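Local atomic coordinates of Afp2 (Serratia entomophila, PDB entry 6RBN), a protein that probably builds, with related subunits, the contractile sheath that surrounds the inner tube of the anti-feeding prophage, a phage-tail-like injection system. Residues C[68-73]-C[170-175]; C[159-164]-C[223-228]; C[34-39]-C[85-90]; C[81-86]-C[95-100]. One frame throughout, in Å; residues are numbered along the deposited sequence.

How the contacts relate
From the N terminus, 34-39 opens contact 3 and helix 66-75 opens contact 1. Strand 82-86 opens contact 4 and closes contact 3, pairing with strand 30-34; the two contacts share V85 and N86. Residues 95-100, at the end of helix 90-97, close contact 4 against strand 82-86, within the span of contact 1. Residues 159-164, after strand 156-157, open contact 2; 170-175 close contact 1, joining helix 66-75 to the start of helix 173-187; 223-228 close contact 2 at strand 225-226. Contact 1 thus crosses contacts 2 and 3, while contact 2 follows 3 and 4 in series. A probable hydrogen bond from G163 N to V171 O (2.9 Å) joins contacts 1 and 2.

Contact 1. Residues C[68-73]-C[170-175]; sequences YTSLSL and AVPPSA
S174 OG is the best-held polar atom, with four hydrogen-bond partners around it: A105 O, L129 O, F130 O and D131 OD1, among which its one proton must be shared. They secure the first turn of helix 173-187, while on the facing helix S72 N and S72 OG both bond to Y68 O. Across the contact a single hydrogen bond runs from T69 OG1 to A170 O at 3.1 Å, and here the donor stands 38° above the carbonyl plane rather than on a lone pair. The remaining evidence is packing. V171 CG2 lies 3.8 Å from T69 CB, and the L73 and V171 side chains cross at about a right angle. The A175 methyl carbon CB sits against S70 CA and CB, 3.7 Å from each. The P172 ring approaches the S70 hydroxyl, with CD 3.3 Å from S70 OG, whose own bond goes to A66 O one turn back. L73 CD1 comes to 3.4 Å from A175 O. Helix 66-75 therefore lies between the mixed central sheet, which it meets through L71 on F32, C82 and L84, and the loop and first turn leading into helix 173-187, in the subtilisin-like region of the sheath protein.

Contact 2. Residues C[159-164]-C[223-228]; sequences FYPWGT and NMIRTF
An irregular segment following strand 156-157 lies here against the first strand of the small antiparallel pair 225-226 and 234-235, within the subtilisin-like region of the sheath protein. The tight part spans F159 to P161 and N223 to I225, all buried. N223 CB lies over one face of the F159 ring, 4.2 Å from its centroid and 27° off the normal, a CH-pi contact; the N223 amide plane is turned 35° from the ring, and its ND2 donates to R239 O. The backbones meet through a nearly straight CA-H...O contact, F159 CA to N223 O at 3.3 Å with 175° at the hydrogen. The P161 ring lies against I225, CD standing 3.3 Å from I225 N and 3.8 Å from I225 CB. Beyond this part the chains diverge: W162 turns away to P173 and G132, while the outer end of the other segment, with T227 exposed, heads toward solvent. There R226 is held by its salt bridge to D210 and has F228 CZ over one face of its guanidinium. M224 also starts away from the partner, yet its chain bends at chi2 and chi3, bringing its terminal methyl CE to 3.6 Å from Y160 CD2.

Contact 3. Residues C[34-39]-C[85-90]; sequences YDSENT and VNEANI
Backbone bonding comes first: Y34 and N86 form a parallel beta bridge, in which Y34 N donates to V85 O at 3.3 Å with an N-H...O angle of 156°, and E87 N returns a weak bond to Y34 O at 3.0 Å. The ladder goes no further between these segments; N86 to N89 form a type I turn. N89 ND2 donates to N86 OD1 at 2.7 Å, in the carbonyl plane on a lone pair, bracing the turn by its side chains. The aromatic part is a CH-pi contact. With CG in the crowded position between N and the carbonyl carbon (chi1 64°), the Y34 ring folds back across the neighbouring strand, and N86 CB lies over its face, 3.9 Å from the centroid. The polar part gathers at the tip of E87, extended beyond CG. S36 OG donates to the anti lone pair of E87 OE2 at 3.2 Å, and D35 lies alongside, pointing the same way, its OD1 2.9 Å from that same E87 OE2. Such proximity of two carboxylates would tend to raise the pKa of at least one of them; the S36 hydroxyl, and weak bonds from S36 N and E37 N to D35 OD1, would partly offset the repulsion.

Contact 4. Residues C[81-86]-C[95-100]; sequences KCYLVN and AQYDDI
Strand 82-86 and the exit of helix 90-97 meet here within a beta-alpha-beta crossover: the chain runs on into strand 102-105, parallel to 82-86 in the central sheet with strand 30-34 between them. The first shell surrounds the Y83 ring. I100 comes at the ring edge, its CG1 3.6 Å from Y83 CE2 and its terminal CD1 in the plane of the ring. Y97 CB touches the same corner, 3.7 Å from Y83 CE2. The Y83 and Y97 rings themselves sit obliquely, centroids 5.4 Å apart and planes at 53°. Near the phenol end, Y83 OH receives a weak bond from K81 NZ at 3.4 Å.

The next shell sets these groups. Backbone hydrogen bonds of Y83 with P30 and F32 fix the strand, and V48 of strand 46-49 packs on its side chain. D98, with positive phi (68°), is the first residue to leave the helix, and the chain then carries I100 back so that its end reaches Y83. I100 also rests on L31. On the helix side, Q96 O bonds to R305 of the Afp3 chain, linking this corner to the assembly. At the outer side K81, bent at chi3, brings its methylene CD to 3.7 Å from D99 OD2, while its charged NZ stays 4.1 Å from D99 OD2, too long for a salt bridge.

Contact 1. Residues C[68-73]-C[170-175]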
loop_
_atom_site.group_PDB
_atom_site.type_symbol
_atom_site.label_atom_id
_atom_site.label_comp_id
_atom_site.label_asym_id
_atom_site.label_seq_id
_atom_site.Cartn_x
_atom_site.Cartn_y
_atom_site.Cartn_z
ATOM N N TYR C 68 -60.400 82.263 -14.572
ATOM C CA TYR C 68 -61.492 81.371 -14.206
ATOM C C TYR C 68 -61.970 80.562 -15.401
ATOM O O TYR C 68 -62.240 79.364 -15.275
ATOM C CB TYR C 68 -62.654 82.168 -13.614
ATOM C CG TYR C 68 -63.768 81.301 -13.074
ATOM C CD1 TYR C 68 -63.661 80.709 -11.826
ATOM C CD2 TYR C 68 -64.915 81.059 -13.817
ATOM C CE1 TYR C 68 -64.668 79.915 -11.326
ATOM C CE2 TYR C 68 -65.923 80.260 -13.329
ATOM C CZ TYR C 68 -65.794 79.691 -12.081
ATOM O OH TYR C 68 -66.799 78.896 -11.584
ATOM N N THR C 69 -62.092 81.203 -16.564
ATOM C CA THR C 69 -62.543 80.499 -17.756
ATOM C C THR C 69 -61.477 79.569 -18.307
ATOM O O THR C 69 -61.810 78.635 -19.042
ATOM C CB THR C 69 -62.963 81.496 -18.827
ATOM O OG1 THR C 69 -61.835 82.286 -19.208
ATOM C CG2 THR C 69 -64.033 82.408 -18.289
ATOM N N SER C 70 -60.209 79.803 -17.975
ATOM C CA SER C 70 -59.160 78.878 -18.377
ATOM C C SER C 70 -59.215 77.599 -17.559
ATOM O O SER C 70 -59.050 76.500 -18.097
ATOM C CB SER C 70 -57.796 79.543 -18.238
ATOM O OG SER C 70 -57.690 80.651 -19.108
ATOM N N LEU C 71 -59.451 77.725 -16.258
ATOM C CA LEU C 71 -59.501 76.562 -15.385
ATOM C C LEU C 71 -60.810 75.803 -15.497
ATOM O O LEU C 71 -60.810 74.576 -15.389
ATOM C CB LEU C 71 -59.261 76.998 -13.947
ATOM C CG LEU C 71 -57.794 77.345 -13.755
ATOM C CD1 LEU C 71 -57.587 78.061 -12.480
ATOM C CD2 LEU C 71 -57.057 76.055 -13.716
ATOM N N SER C 72 -61.926 76.502 -15.708
ATOM C CA SER C 72 -63.197 75.814 -15.901
ATOM C C SER C 72 -63.211 75.021 -17.199
ATOM O O SER C 72 -63.872 73.984 -17.281
ATOM C CB SER C 72 -64.346 76.818 -15.881
ATOM O OG SER C 72 -64.267 77.690 -16.989
ATOM N N LEU C 73 -62.479 75.485 -18.210
ATOM C CA LEU C 73 -62.308 74.737 -19.446
ATOM C C LEU C 73 -61.237 73.665 -19.306
ATOM O O LEU C 73 -61.239 72.697 -20.072
ATOM C CB LEU C 73 -61.981 75.725 -20.573
ATOM C CG LEU C 73 -62.126 75.460 -22.074
ATOM C CD1 LEU C 73 -60.955 74.728 -22.668
ATOM C CD2 LEU C 73 -63.418 74.712 -22.340
ATOM N N ALA C 170 -65.280 84.814 -22.051
ATOM C CA ALA C 170 -64.235 84.676 -23.056
ATOM C C ALA C 170 -63.116 83.799 -22.517
ATOM O O ALA C 170 -62.454 84.164 -21.541
ATOM C CB ALA C 170 -63.685 86.042 -23.463
ATOM N N VAL C 171 -62.908 82.655 -23.154
ATOM C CA VAL C 171 -61.808 81.763 -22.779
ATOM C C VAL C 171 -60.552 82.198 -23.531
ATOM O O VAL C 171 -60.627 82.444 -24.745
ATOM C CB VAL C 171 -62.163 80.315 -23.096
ATOM C CG1 VAL C 171 -60.987 79.396 -22.838
ATOM C CG2 VAL C 171 -63.314 79.877 -22.252
ATOM N N PRO C 172 -59.415 82.345 -22.852
ATOM C CA PRO C 172 -58.155 82.571 -23.550
ATOM C C PRO C 172 -57.795 81.371 -24.406
ATOM O O PRO C 172 -57.975 80.220 -23.987
ATOM C CB PRO C 172 -57.147 82.753 -22.411
ATOM C CG PRO C 172 -57.961 83.196 -21.270
ATOM C CD PRO C 172 -59.265 82.480 -21.398
ATOM N N PRO C 173 -57.268 81.598 -25.611
ATOM C CA PRO C 173 -57.055 80.484 -26.544
ATOM C C PRO C 173 -55.874 79.600 -26.192
ATOM O O PRO C 173 -55.682 78.569 -26.847
ATOM C CB PRO C 173 -56.833 81.202 -27.871
ATOM C CG PRO C 173 -56.243 82.502 -27.481
ATOM C CD PRO C 173 -56.869 82.890 -26.191
ATOM N N SER C 174 -55.069 79.976 -25.199
ATOM C CA SER C 174 -54.091 79.053 -24.646
ATOM C C SER C 174 -54.769 77.907 -23.917
ATOM O O SER C 174 -54.276 76.775 -23.945
ATOM C CB SER C 174 -53.170 79.787 -23.684
ATOM O OG SER C 174 -52.502 80.840 -24.330
ATOM N N ALA C 175 -55.889 78.186 -23.252
ATOM C CA ALA C 175 -56.608 77.158 -22.518
ATOM C C ALA C 175 -57.360 76.217 -23.441
ATOM O O ALA C 175 -57.619 75.069 -23.069
ATOM C CB ALA C 175 -57.578 77.804 -21.539
#

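Contact 2. Residues C[159-164]-C[223-228]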
loop_
_atom_site.group_PDB
_atom_site.type_symbol
_atom_site.label_atom_id
_atom_site.label_comp_id
_atom_site.label_asym_id
_atom_site.label_seq_id
_atom_site.Cartn_x
_atom_site.Cartn_y
_atom_site.Cartn_z
ATOM N N PHE C 159 -51.518 80.093 -30.975
ATOM C CA PHE C 159 -52.945 79.730 -30.924
ATOM C C PHE C 159 -53.884 80.935 -30.922
ATOM O O PHE C 159 -54.355 81.321 -29.857
ATOM C CB PHE C 159 -53.246 78.823 -29.728
ATOM C CG PHE C 159 -52.550 77.507 -29.793
ATOM C CD1 PHE C 159 -53.029 76.498 -30.605
ATOM C CD2 PHE C 159 -51.408 77.281 -29.047
ATOM C CE1 PHE C 159 -52.386 75.286 -30.670
ATOM C CE2 PHE C 159 -50.766 76.073 -29.103
ATOM C CZ PHE C 159 -51.252 75.073 -29.918
ATOM N N TYR C 160 -54.074 81.588 -32.083
ATOM C CA TYR C 160 -54.726 82.902 -32.126
ATOM C C TYR C 160 -56.170 82.964 -31.613
ATOM O O TYR C 160 -56.394 83.677 -30.618
ATOM C CB TYR C 160 -54.599 83.490 -33.538
ATOM C CG TYR C 160 -55.587 84.590 -33.857
ATOM C CD1 TYR C 160 -55.506 85.833 -33.254
ATOM C CD2 TYR C 160 -56.588 84.384 -34.794
ATOM C CE1 TYR C 160 -56.413 86.827 -33.552
ATOM C CE2 TYR C 160 -57.490 85.374 -35.105
ATOM C CZ TYR C 160 -57.397 86.590 -34.483
ATOM O OH TYR C 160 -58.297 87.577 -34.794
ATOM N N PRO C 161 -57.180 82.313 -32.220
ATOM C CA PRO C 161 -58.562 82.786 -32.018
ATOM C C PRO C 161 -59.145 82.527 -30.636
ATOM O O PRO C 161 -59.180 81.399 -30.142
ATOM C CB PRO C 161 -59.358 81.988 -33.063
ATOM C CG PRO C 161 -58.358 81.389 -33.963
ATOM C CD PRO C 161 -57.184 81.126 -33.087
ATOM N N TRP C 162 -59.623 83.605 -30.021
ATOM C CA TRP C 162 -60.156 83.564 -28.667
ATOM C C TRP C 162 -61.489 82.832 -28.615
ATOM O O TRP C 162 -62.187 82.689 -29.620
ATOM C CB TRP C 162 -60.312 84.988 -28.140
ATOM C CG TRP C 162 -59.022 85.608 -27.721
ATOM C CD1 TRP C 162 -58.047 86.091 -28.536
ATOM C CD2 TRP C 162 -58.620 85.927 -26.385
ATOM N NE1 TRP C 162 -57.024 86.618 -27.790
ATOM C CE2 TRP C 162 -57.358 86.542 -26.465
ATOM C CE3 TRP C 162 -59.192 85.724 -25.128
ATOM C CZ2 TRP C 162 -56.660 86.957 -25.342
ATOM C CZ3 TRP C 162 -58.496 86.141 -24.012
ATOM C CH2 TRP C 162 -57.245 86.747 -24.123
ATOM N N GLY C 163 -61.840 82.361 -27.419
ATOM C CA GLY C 163 -63.068 81.619 -27.246
ATOM C C GLY C 163 -64.211 82.471 -26.724
ATOM O O GLY C 163 -64.024 83.571 -26.213
ATOM N N THR C 164 -65.422 81.943 -26.880
ATOM C CA THR C 164 -66.643 82.612 -26.445
ATOM C C THR C 164 -67.580 81.634 -25.734
ATOM O O THR C 164 -68.706 81.400 -26.186
ATOM C CB THR C 164 -67.318 83.361 -27.611
ATOM O OG1 THR C 164 -68.592 83.873 -27.199
ATOM C CG2 THR C 164 -67.429 82.537 -28.891
ATOM N N ASN C 223 -51.184 79.030 -35.591
ATOM C CA ASN C 223 -51.876 77.806 -35.129
ATOM C C ASN C 223 -53.353 78.044 -34.808
ATOM O O ASN C 223 -53.766 78.033 -33.647
ATOM C CB ASN C 223 -51.166 77.171 -33.930
ATOM C CG ASN C 223 -49.881 76.489 -34.309
ATOM O OD1 ASN C 223 -49.803 75.817 -35.331
ATOM N ND2 ASN C 223 -48.861 76.649 -33.481
ATOM N N MET C 224 -54.142 78.297 -35.853
ATOM C CA MET C 224 -55.579 78.570 -35.794
ATOM C C MET C 224 -56.432 77.608 -34.973
ATOM O O MET C 224 -56.089 76.436 -34.807
ATOM C CB MET C 224 -56.137 78.588 -37.210
ATOM C CG MET C 224 -56.063 79.912 -37.911
ATOM S SD MET C 224 -54.460 80.698 -37.980
ATOM C CE MET C 224 -54.805 82.087 -36.933
ATOM N N ILE C 225 -57.548 78.117 -34.460
ATOM C CA ILE C 225 -58.573 77.333 -33.780
ATOM C C ILE C 225 -59.841 77.483 -34.603
ATOM O O ILE C 225 -60.443 78.564 -34.636
ATOM C CB ILE C 225 -58.796 77.802 -32.338
ATOM C CG1 ILE C 225 -57.525 77.624 -31.515
ATOM C CG2 ILE C 225 -59.950 77.055 -31.704
ATOM C CD1 ILE C 225 -57.598 78.255 -30.157
ATOM N N ARG C 226 -60.250 76.413 -35.273
ATOM C CA ARG C 226 -61.316 76.475 -36.258
ATOM C C ARG C 226 -62.398 75.468 -35.908
ATOM O O ARG C 226 -62.165 74.501 -35.185
ATOM C CB ARG C 226 -60.772 76.207 -37.661
ATOM C CG ARG C 226 -59.837 77.275 -38.168
ATOM C CD ARG C 226 -59.271 76.884 -39.505
ATOM N NE ARG C 226 -60.330 76.713 -40.486
ATOM C CZ ARG C 226 -60.140 76.223 -41.702
ATOM N NH1 ARG C 226 -58.927 75.867 -42.087
ATOM N NH2 ARG C 226 -61.162 76.094 -42.532
ATOM N N THR C 227 -63.594 75.687 -36.441
ATOM C CA THR C 227 -64.701 74.762 -36.257
ATOM C C THR C 227 -65.018 74.074 -37.578
ATOM O O THR C 227 -64.882 74.672 -38.651
ATOM C CB THR C 227 -65.935 75.471 -35.684
ATOM O OG1 THR C 227 -66.992 74.524 -35.498
ATOM C CG2 THR C 227 -66.406 76.618 -36.569
ATOM N N PHE C 228 -65.371 72.797 -37.497
ATOM C CA PHE C 228 -65.699 71.983 -38.656
ATOM C C PHE C 228 -66.983 71.216 -38.387
ATOM O O PHE C 228 -67.208 70.746 -37.268
ATOM C CB PHE C 228 -64.574 70.997 -38.980
ATOM C CG PHE C 228 -63.301 71.648 -39.426
ATOM C CD1 PHE C 228 -63.142 72.067 -40.733
ATOM C CD2 PHE C 228 -62.257 71.836 -38.538
ATOM C CE1 PHE C 228 -61.970 72.662 -41.144
ATOM C CE2 PHE C 228 -61.084 72.433 -38.946
ATOM C CZ PHE C 228 -60.943 72.845 -40.249
#

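Contact 3. Residues C[34-39]-C[85-90]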
loop_
_atom_site.group_PDB
_atom_site.type_symbol
_atom_site.label_atom_id
_atom_site.label_comp_id
_atom_site.label_asym_id
_atom_site.label_seq_id
_atom_site.Cartn_x
_atom_site.Cartn_y
_atom_site.Cartn_z
ATOM N N TYR C 34 -51.767 84.302 -14.282
ATOM C CA TYR C 34 -52.730 85.391 -14.237
ATOM C C TYR C 34 -52.011 86.715 -14.019
ATOM O O TYR C 34 -50.843 86.758 -13.626
ATOM C CB TYR C 34 -53.790 85.161 -13.151
ATOM C CG TYR C 34 -53.291 85.128 -11.723
ATOM C CD1 TYR C 34 -52.849 83.947 -11.150
ATOM C CD2 TYR C 34 -53.317 86.270 -10.931
ATOM C CE1 TYR C 34 -52.411 83.909 -9.841
ATOM C CE2 TYR C 34 -52.882 86.241 -9.623
ATOM C CZ TYR C 34 -52.433 85.059 -9.083
ATOM O OH TYR C 34 -51.998 85.029 -7.779
ATOM N N ASP C 35 -52.731 87.800 -14.279
ATOM C CA ASP C 35 -52.147 89.130 -14.248
ATOM C C ASP C 35 -51.958 89.597 -12.809
ATOM O O ASP C 35 -52.752 89.283 -11.921
ATOM C CB ASP C 35 -53.038 90.112 -15.010
ATOM C CG ASP C 35 -52.335 91.420 -15.344
ATOM O OD1 ASP C 35 -51.146 91.583 -15.006
ATOM O OD2 ASP C 35 -52.980 92.296 -15.954
ATOM N N SER C 36 -50.886 90.365 -12.594
ATOM C CA SER C 36 -50.604 90.909 -11.271
ATOM C C SER C 36 -51.625 91.976 -10.888
ATOM O O SER C 36 -51.977 92.119 -9.713
ATOM C CB SER C 36 -49.187 91.479 -11.234
ATOM O OG SER C 36 -49.067 92.585 -12.109
ATOM N N GLU C 37 -52.113 92.727 -11.872
ATOM C CA GLU C 37 -53.171 93.716 -11.676
ATOM C C GLU C 37 -54.544 93.051 -11.763
ATOM O O GLU C 37 -55.347 93.308 -12.657
ATOM C CB GLU C 37 -53.009 94.842 -12.696
ATOM C CG GLU C 37 -53.744 96.165 -12.388
ATOM C CD GLU C 37 -55.089 96.308 -13.087
ATOM O OE1 GLU C 37 -55.242 95.764 -14.203
ATOM O OE2 GLU C 37 -55.988 96.968 -12.527
ATOM N N ASN C 38 -54.786 92.108 -10.862
ATOM C CA ASN C 38 -56.075 91.447 -10.752
ATOM C C ASN C 38 -56.629 91.668 -9.350
ATOM O O ASN C 38 -55.876 91.720 -8.374
ATOM C CB ASN C 38 -55.955 89.954 -11.057
ATOM C CG ASN C 38 -57.292 89.311 -11.359
ATOM O OD1 ASN C 38 -58.335 89.956 -11.278
ATOM N ND2 ASN C 38 -57.265 88.043 -11.739
ATOM N N THR C 39 -57.951 91.794 -9.257
ATOM C CA THR C 39 -58.588 92.195 -8.013
ATOM C C THR C 39 -59.305 91.063 -7.290
ATOM O O THR C 39 -59.502 91.163 -6.074
ATOM C CB THR C 39 -59.590 93.322 -8.277
ATOM O OG1 THR C 39 -60.605 92.852 -9.173
ATOM C CG2 THR C 39 -58.887 94.513 -8.903
ATOM N N VAL C 85 -50.237 80.765 -10.753
ATOM C CA VAL C 85 -49.101 81.588 -10.369
ATOM C C VAL C 85 -49.281 82.948 -11.028
ATOM O O VAL C 85 -49.605 83.016 -12.216
ATOM C CB VAL C 85 -47.771 80.936 -10.789
ATOM C CG1 VAL C 85 -46.600 81.787 -10.366
ATOM C CG2 VAL C 85 -47.653 79.539 -10.211
ATOM N N ASN C 86 -49.110 84.025 -10.260
ATOM C CA ASN C 86 -49.143 85.349 -10.867
ATOM C C ASN C 86 -47.903 85.570 -11.726
ATOM O O ASN C 86 -46.863 84.948 -11.511
ATOM C CB ASN C 86 -49.283 86.451 -9.809
ATOM C CG ASN C 86 -48.238 86.377 -8.722
ATOM O OD1 ASN C 86 -47.371 85.509 -8.719
ATOM N ND2 ASN C 86 -48.314 87.310 -7.781
ATOM N N GLU C 87 -48.029 86.476 -12.701
ATOM C CA GLU C 87 -47.053 86.628 -13.778
ATOM C C GLU C 87 -45.668 87.055 -13.299
ATOM O O GLU C 87 -44.689 86.857 -14.026
ATOM C CB GLU C 87 -47.562 87.643 -14.800
ATOM C CG GLU C 87 -47.706 89.040 -14.226
ATOM C CD GLU C 87 -48.180 90.062 -15.231
ATOM O OE1 GLU C 87 -48.447 89.687 -16.385
ATOM O OE2 GLU C 87 -48.269 91.252 -14.866
ATOM N N ALA C 88 -45.555 87.628 -12.102
ATOM C CA ALA C 88 -44.263 88.037 -11.575
ATOM C C ALA C 88 -43.545 86.923 -10.833
ATOM O O ALA C 88 -42.472 87.167 -10.274
ATOM C CB ALA C 88 -44.434 89.241 -10.647
ATOM N N ASN C 89 -44.103 85.712 -10.809
ATOM C CA ASN C 89 -43.510 84.617 -10.057
ATOM C C ASN C 89 -43.464 83.314 -10.839
ATOM O O ASN C 89 -43.220 82.263 -10.236
ATOM C CB ASN C 89 -44.277 84.391 -8.750
ATOM C CG ASN C 89 -44.116 85.533 -7.780
ATOM O OD1 ASN C 89 -43.023 86.067 -7.609
ATOM N ND2 ASN C 89 -45.208 85.921 -7.136
ATOM N N ILE C 90 -43.700 83.338 -12.153
ATOM C CA ILE C 90 -43.771 82.075 -12.882
ATOM C C ILE C 90 -42.381 81.517 -13.144
ATOM O O ILE C 90 -42.238 80.308 -13.345
ATOM C CB ILE C 90 -44.591 82.224 -14.180
ATOM C CG1 ILE C 90 -43.879 83.023 -15.274
ATOM C CG2 ILE C 90 -45.902 82.910 -13.902
ATOM C CD1 ILE C 90 -43.288 82.157 -16.390
#

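Contact 4. Residues C[81-86]-C[95-100]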
loop_
_atom_site.group_PDB
_atom_site.type_symbol
_atom_site.label_atom_id
_atom_site.label_comp_id
_atom_site.label_asym_id
_atom_site.label_seq_id
_atom_site.Cartn_x
_atom_site.Cartn_y
_atom_site.Cartn_z
ATOM N N LYS C 81 -53.696 67.994 -11.558
ATOM C CA LYS C 81 -53.275 69.112 -10.740
ATOM C C LYS C 81 -52.691 70.211 -11.619
ATOM O O LYS C 81 -52.138 69.956 -12.691
ATOM C CB LYS C 81 -52.271 68.667 -9.677
ATOM C CG LYS C 81 -50.931 68.209 -10.193
ATOM C CD LYS C 81 -50.070 67.722 -9.046
ATOM C CE LYS C 81 -49.643 68.879 -8.161
ATOM N NZ LYS C 81 -48.720 68.443 -7.078
ATOM N N CYS C 82 -52.858 71.447 -11.167
ATOM C CA CYS C 82 -52.466 72.611 -11.940
ATOM C C CYS C 82 -52.230 73.758 -10.976
ATOM O O CYS C 82 -52.670 73.722 -9.825
ATOM C CB CYS C 82 -53.530 72.975 -12.973
ATOM S SG CYS C 82 -55.091 73.399 -12.220
ATOM N N TYR C 83 -51.523 74.774 -11.457
ATOM C CA TYR C 83 -50.992 75.831 -10.609
ATOM C C TYR C 83 -51.481 77.183 -11.105
ATOM O O TYR C 83 -51.376 77.482 -12.299
ATOM C CB TYR C 83 -49.460 75.803 -10.614
ATOM C CG TYR C 83 -48.828 74.572 -9.990
ATOM C CD1 TYR C 83 -49.492 73.813 -9.043
ATOM C CD2 TYR C 83 -47.571 74.153 -10.388
ATOM C CE1 TYR C 83 -48.912 72.684 -8.498
ATOM C CE2 TYR C 83 -46.987 73.028 -9.845
ATOM C CZ TYR C 83 -47.661 72.299 -8.901
ATOM O OH TYR C 83 -47.086 71.180 -8.355
ATOM N N LEU C 84 -52.019 77.994 -10.197
ATOM C CA LEU C 84 -52.224 79.418 -10.450
ATOM C C LEU C 84 -51.054 80.195 -9.875
ATOM O O LEU C 84 -50.895 80.282 -8.655
ATOM C CB LEU C 84 -53.528 79.929 -9.853
ATOM C CG LEU C 84 -54.806 79.685 -10.629
ATOM C CD1 LEU C 84 -55.985 80.229 -9.847
ATOM C CD2 LEU C 84 -54.690 80.365 -11.979
ATOM N N VAL C 85 -50.237 80.765 -10.753
ATOM C CA VAL C 85 -49.101 81.588 -10.369
ATOM C C VAL C 85 -49.281 82.948 -11.028
ATOM O O VAL C 85 -49.605 83.016 -12.216
ATOM C CB VAL C 85 -47.771 80.936 -10.789
ATOM C CG1 VAL C 85 -46.600 81.787 -10.366
ATOM C CG2 VAL C 85 -47.653 79.539 -10.211
ATOM N N ASN C 86 -49.110 84.025 -10.260
ATOM C CA ASN C 86 -49.143 85.349 -10.867
ATOM C C ASN C 86 -47.903 85.570 -11.726
ATOM O O ASN C 86 -46.863 84.948 -11.511
ATOM C CB ASN C 86 -49.283 86.451 -9.809
ATOM C CG ASN C 86 -48.238 86.377 -8.722
ATOM O OD1 ASN C 86 -47.371 85.509 -8.719
ATOM N ND2 ASN C 86 -48.314 87.310 -7.781
ATOM N N ALA C 95 -39.029 76.600 -11.263
ATOM C CA ALA C 95 -37.787 76.155 -10.652
ATOM C C ALA C 95 -37.981 75.507 -9.285
ATOM O O ALA C 95 -37.047 74.869 -8.792
ATOM C CB ALA C 95 -36.822 77.331 -10.534
ATOM N N GLN C 96 -39.152 75.638 -8.669
ATOM C CA GLN C 96 -39.384 75.096 -7.334
ATOM C C GLN C 96 -40.222 73.831 -7.306
ATOM O O GLN C 96 -39.973 72.961 -6.474
ATOM C CB GLN C 96 -40.062 76.137 -6.441
ATOM C CG GLN C 96 -39.183 77.292 -6.037
ATOM C CD GLN C 96 -39.919 78.304 -5.196
ATOM O OE1 GLN C 96 -41.112 78.163 -4.942
ATOM N NE2 GLN C 96 -39.213 79.339 -4.766
ATOM N N TYR C 97 -41.219 73.695 -8.176
ATOM C CA TYR C 97 -42.231 72.665 -7.989
ATOM C C TYR C 97 -42.031 71.419 -8.841
ATOM O O TYR C 97 -42.799 70.466 -8.678
ATOM C CB TYR C 97 -43.623 73.254 -8.226
ATOM C CG TYR C 97 -44.055 74.131 -7.079
ATOM C CD1 TYR C 97 -44.622 73.579 -5.939
ATOM C CD2 TYR C 97 -43.854 75.501 -7.112
ATOM C CE1 TYR C 97 -45.003 74.366 -4.877
ATOM C CE2 TYR C 97 -44.229 76.300 -6.054
ATOM C CZ TYR C 97 -44.803 75.726 -4.939
ATOM O OH TYR C 97 -45.180 76.521 -3.882
ATOM N N ASP C 98 -41.082 71.426 -9.788
ATOM C CA ASP C 98 -40.463 70.229 -10.376
ATOM C C ASP C 98 -41.414 69.394 -11.243
ATOM O O ASP C 98 -41.002 68.419 -11.880
ATOM C CB ASP C 98 -39.876 69.354 -9.256
ATOM C CG ASP C 98 -38.794 68.404 -9.737
ATOM O OD1 ASP C 98 -38.362 68.497 -10.904
ATOM O OD2 ASP C 98 -38.383 67.535 -8.942
ATOM N N ASP C 99 -42.679 69.779 -11.311
ATOM C CA ASP C 99 -43.722 68.957 -11.889
ATOM C C ASP C 99 -44.321 69.597 -13.129
ATOM O O ASP C 99 -45.069 68.935 -13.852
ATOM C CB ASP C 99 -44.823 68.724 -10.843
ATOM C CG ASP C 99 -45.636 67.482 -11.102
ATOM O OD1 ASP C 99 -45.327 66.743 -12.058
ATOM O OD2 ASP C 99 -46.589 67.239 -10.336
ATOM N N ILE C 100 -43.977 70.846 -13.408
ATOM C CA ILE C 100 -44.638 71.641 -14.428
ATOM C C ILE C 100 -44.098 71.258 -15.797
ATOM O O ILE C 100 -42.882 71.213 -16.009
ATOM C CB ILE C 100 -44.426 73.133 -14.147
ATOM C CG1 ILE C 100 -44.981 73.467 -12.773
ATOM C CG2 ILE C 100 -45.096 73.986 -15.195
ATOM C CD1 ILE C 100 -44.546 74.784 -12.257
#